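Local coordinates for protein 2-hydroxyhepta-2,4-diene-1,7-dioate isomerase (Corynebacterium glutamicum, PDB 4DBF) that binds magnesium and probably works as an FAH-family lyase, decarboxylating oxaloacetate, perhaps with isomerase activity as well, at residues M21-I26 with T58-T63. Sequence-based numbering, arbitrary orientation.
Sequences MRFGRI and TEPKFT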
loop_
_atom_site.group_PDB
_atom_site.type_symbol
_atom_site.label_atom_id
_atom_site.label_comp_id
_atom_site.label_asym_id
_atom_site.label_seq_id
_atom_site.Cartn_x
_atom_site.Cartn_y
_atom_site.Cartn_z
ATOM N N MET A 21 -14.181 -24.414 -0.145
ATOM C CA MET A 21 -13.194 -24.569 -1.192
ATOM C C MET A 21 -11.788 -24.061 -0.881
ATOM O O MET A 21 -11.613 -23.229 -0.053
ATOM C CB MET A 21 -13.732 -23.939 -2.472
ATOM C CG MET A 21 -14.209 -24.959 -3.490
ATOM S SD MET A 21 -15.287 -24.351 -4.764
ATOM C CE MET A 21 -16.658 -23.810 -3.786
ATOM N N ARG A 22 -10.814 -24.608 -1.579
ATOM C CA ARG A 22 -9.481 -24.049 -1.683
ATOM C C ARG A 22 -9.378 -23.312 -3.040
ATOM O O ARG A 22 -9.619 -23.872 -4.055
ATOM C CB ARG A 22 -8.397 -25.115 -1.594
ATOM C CG ARG A 22 -8.223 -25.800 -0.255
ATOM C CD ARG A 22 -7.206 -26.910 -0.281
ATOM N NE ARG A 22 -7.716 -28.009 -1.063
ATOM C CZ ARG A 22 -7.214 -29.224 -1.088
ATOM N NH1 ARG A 22 -6.157 -29.525 -0.373
ATOM N NH2 ARG A 22 -7.774 -30.111 -1.852
ATOM N N PHE A 23 -9.029 -22.043 -3.007
ATOM C CA PHE A 23 -8.865 -21.229 -4.184
ATOM C C PHE A 23 -7.434 -20.826 -4.416
ATOM O O PHE A 23 -6.758 -20.404 -3.525
ATOM C CB PHE A 23 -9.632 -19.947 -4.062
ATOM C CG PHE A 23 -11.089 -20.113 -4.152
ATOM C CD1 PHE A 23 -11.646 -20.715 -5.233
ATOM C CD2 PHE A 23 -11.897 -19.662 -3.154
ATOM C CE1 PHE A 23 -12.987 -20.881 -5.321
ATOM C CE2 PHE A 23 -13.240 -19.814 -3.239
ATOM C CZ PHE A 23 -13.786 -20.432 -4.319
ATOM N N GLY A 24 -7.013 -20.930 -5.641
ATOM C CA GLY A 24 -5.711 -20.494 -6.016
ATOM C C GLY A 24 -5.713 -19.687 -7.276
ATOM O O GLY A 24 -6.715 -19.447 -7.860
ATOM N N ARG A 25 -4.532 -19.280 -7.650
ATOM C CA ARG A 25 -4.277 -18.717 -8.937
ATOM C C ARG A 25 -3.171 -19.563 -9.544
ATOM O O ARG A 25 -2.247 -19.949 -8.889
ATOM C CB ARG A 25 -3.803 -17.298 -8.819
ATOM C CG ARG A 25 -4.850 -16.255 -8.844
ATOM C CD ARG A 25 -4.247 -14.871 -8.606
ATOM N NE ARG A 25 -3.631 -14.330 -9.773
ATOM C CZ ARG A 25 -2.339 -14.056 -9.912
ATOM N NH1 ARG A 25 -1.491 -14.237 -8.969
ATOM N NH2 ARG A 25 -1.901 -13.584 -11.036
ATOM N N ILE A 26 -3.304 -19.830 -10.815
ATOM C CA ILE A 26 -2.349 -20.640 -11.505
ATOM C C ILE A 26 -1.914 -20.062 -12.841
ATOM O O ILE A 26 -2.636 -19.387 -13.467
ATOM C CB ILE A 26 -2.873 -22.070 -11.743
ATOM C CG1 ILE A 26 -4.270 -22.066 -12.344
ATOM C CG2 ILE A 26 -2.824 -22.885 -10.478
ATOM C CD1 ILE A 26 -4.706 -23.439 -12.785
ATOM N N THR A 58 -17.407 -14.289 -5.473
ATOM C CA THR A 58 -18.778 -14.696 -5.621
ATOM C C THR A 58 -18.921 -16.170 -5.547
ATOM O O THR A 58 -17.956 -16.895 -5.409
ATOM C CB THR A 58 -19.263 -14.413 -7.038
ATOM O OG1 THR A 58 -18.426 -15.107 -7.950
ATOM C CG2 THR A 58 -19.170 -12.980 -7.357
ATOM N N GLU A 59 -20.155 -16.614 -5.705
ATOM C CA GLU A 59 -20.397 -17.996 -5.888
ATOM C C GLU A 59 -19.616 -18.352 -7.169
ATOM O O GLU A 59 -19.794 -17.776 -8.208
ATOM C CB GLU A 59 -21.896 -18.302 -5.995
ATOM C CG GLU A 59 -22.838 -17.434 -5.169
ATOM C CD GLU A 59 -23.279 -18.046 -3.829
ATOM O OE1 GLU A 59 -22.436 -18.617 -3.123
ATOM O OE2 GLU A 59 -24.457 -17.923 -3.447
ATOM N N PRO A 60 -18.694 -19.274 -7.046
ATOM C CA PRO A 60 -17.826 -19.599 -8.152
ATOM C C PRO A 60 -18.452 -20.583 -9.112
ATOM O O PRO A 60 -19.069 -21.532 -8.691
ATOM C CB PRO A 60 -16.673 -20.268 -7.455
ATOM C CG PRO A 60 -17.310 -21.022 -6.373
ATOM C CD PRO A 60 -18.418 -20.125 -5.891
ATOM N N LYS A 61 -18.245 -20.344 -10.390
ATOM C CA LYS A 61 -18.639 -21.274 -11.422
ATOM C C LYS A 61 -17.466 -21.799 -12.255
ATOM O O LYS A 61 -16.645 -21.071 -12.735
ATOM C CB LYS A 61 -19.733 -20.706 -12.326
ATOM C CG LYS A 61 -20.216 -21.747 -13.328
ATOM C CD LYS A 61 -21.084 -21.210 -14.457
ATOM C CE LYS A 61 -20.838 -21.993 -15.737
ATOM N NZ LYS A 61 -19.620 -21.564 -16.473
ATOM N N PHE A 62 -17.451 -23.098 -12.414
ATOM C CA PHE A 62 -16.439 -23.771 -13.170
ATOM C C PHE A 62 -16.643 -23.620 -14.677
ATOM O O PHE A 62 -17.727 -23.674 -15.158
ATOM C CB PHE A 62 -16.452 -25.236 -12.803
ATOM C CG PHE A 62 -16.121 -25.514 -11.386
ATOM C CD1 PHE A 62 -14.912 -25.144 -10.866
ATOM C CD2 PHE A 62 -17.004 -26.187 -10.587
ATOM C CE1 PHE A 62 -14.592 -25.418 -9.572
ATOM C CE2 PHE A 62 -16.703 -26.467 -9.278
ATOM C CZ PHE A 62 -15.499 -26.070 -8.763
ATOM N N THR A 63 -15.566 -23.448 -15.406
ATOM C CA THR A 63 -15.644 -23.298 -16.823
ATOM C C THR A 63 -15.559 -24.625 -17.506
ATOM O O THR A 63 -15.801 -24.722 -18.668
ATOM C CB THR A 63 -14.425 -22.570 -17.345
ATOM O OG1 THR A 63 -13.277 -23.352 -17.060
ATOM C CG2 THR A 63 -14.324 -21.240 -16.769
#
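Pro60 CG touches both Met21 and Phe23. Met21 CE sits 3.9 Å from Pro60 CG, while Phe23 CZ comes within 4.1 Å of Pro60 CG. The proline lies at the edge of the Phe23 ring, near the ring plane, and the two side chains are set roughly at right angles. Met21 occupies a different side of that phenylalanine: its CB lies 4.0 Å above the plane on one ring face, displaced toward the rim. Its chain then runs out extended as far as SD and bends at the thioether (chi3 -62°), which carries CE over to the proline. From the bend, Met21 SD approaches Phe62 CZ obliquely, at a looser 4.4 Å. Phe62 also meets Ile52 and makes a cation-pi contact with Arg50, while Ile52 and Pro56 touch Phe23. The contact thus packs the 58-63 segment, loop and short strand, against Met21 and the start of strand 22-28 within the N-terminal part of the chain, away from the magnesium sites. No hydrogen bond or salt bridge links the two segments; their small interface of 137 Å² relies on apolar side-chain packing, without directional polar bonds to fix its geometry.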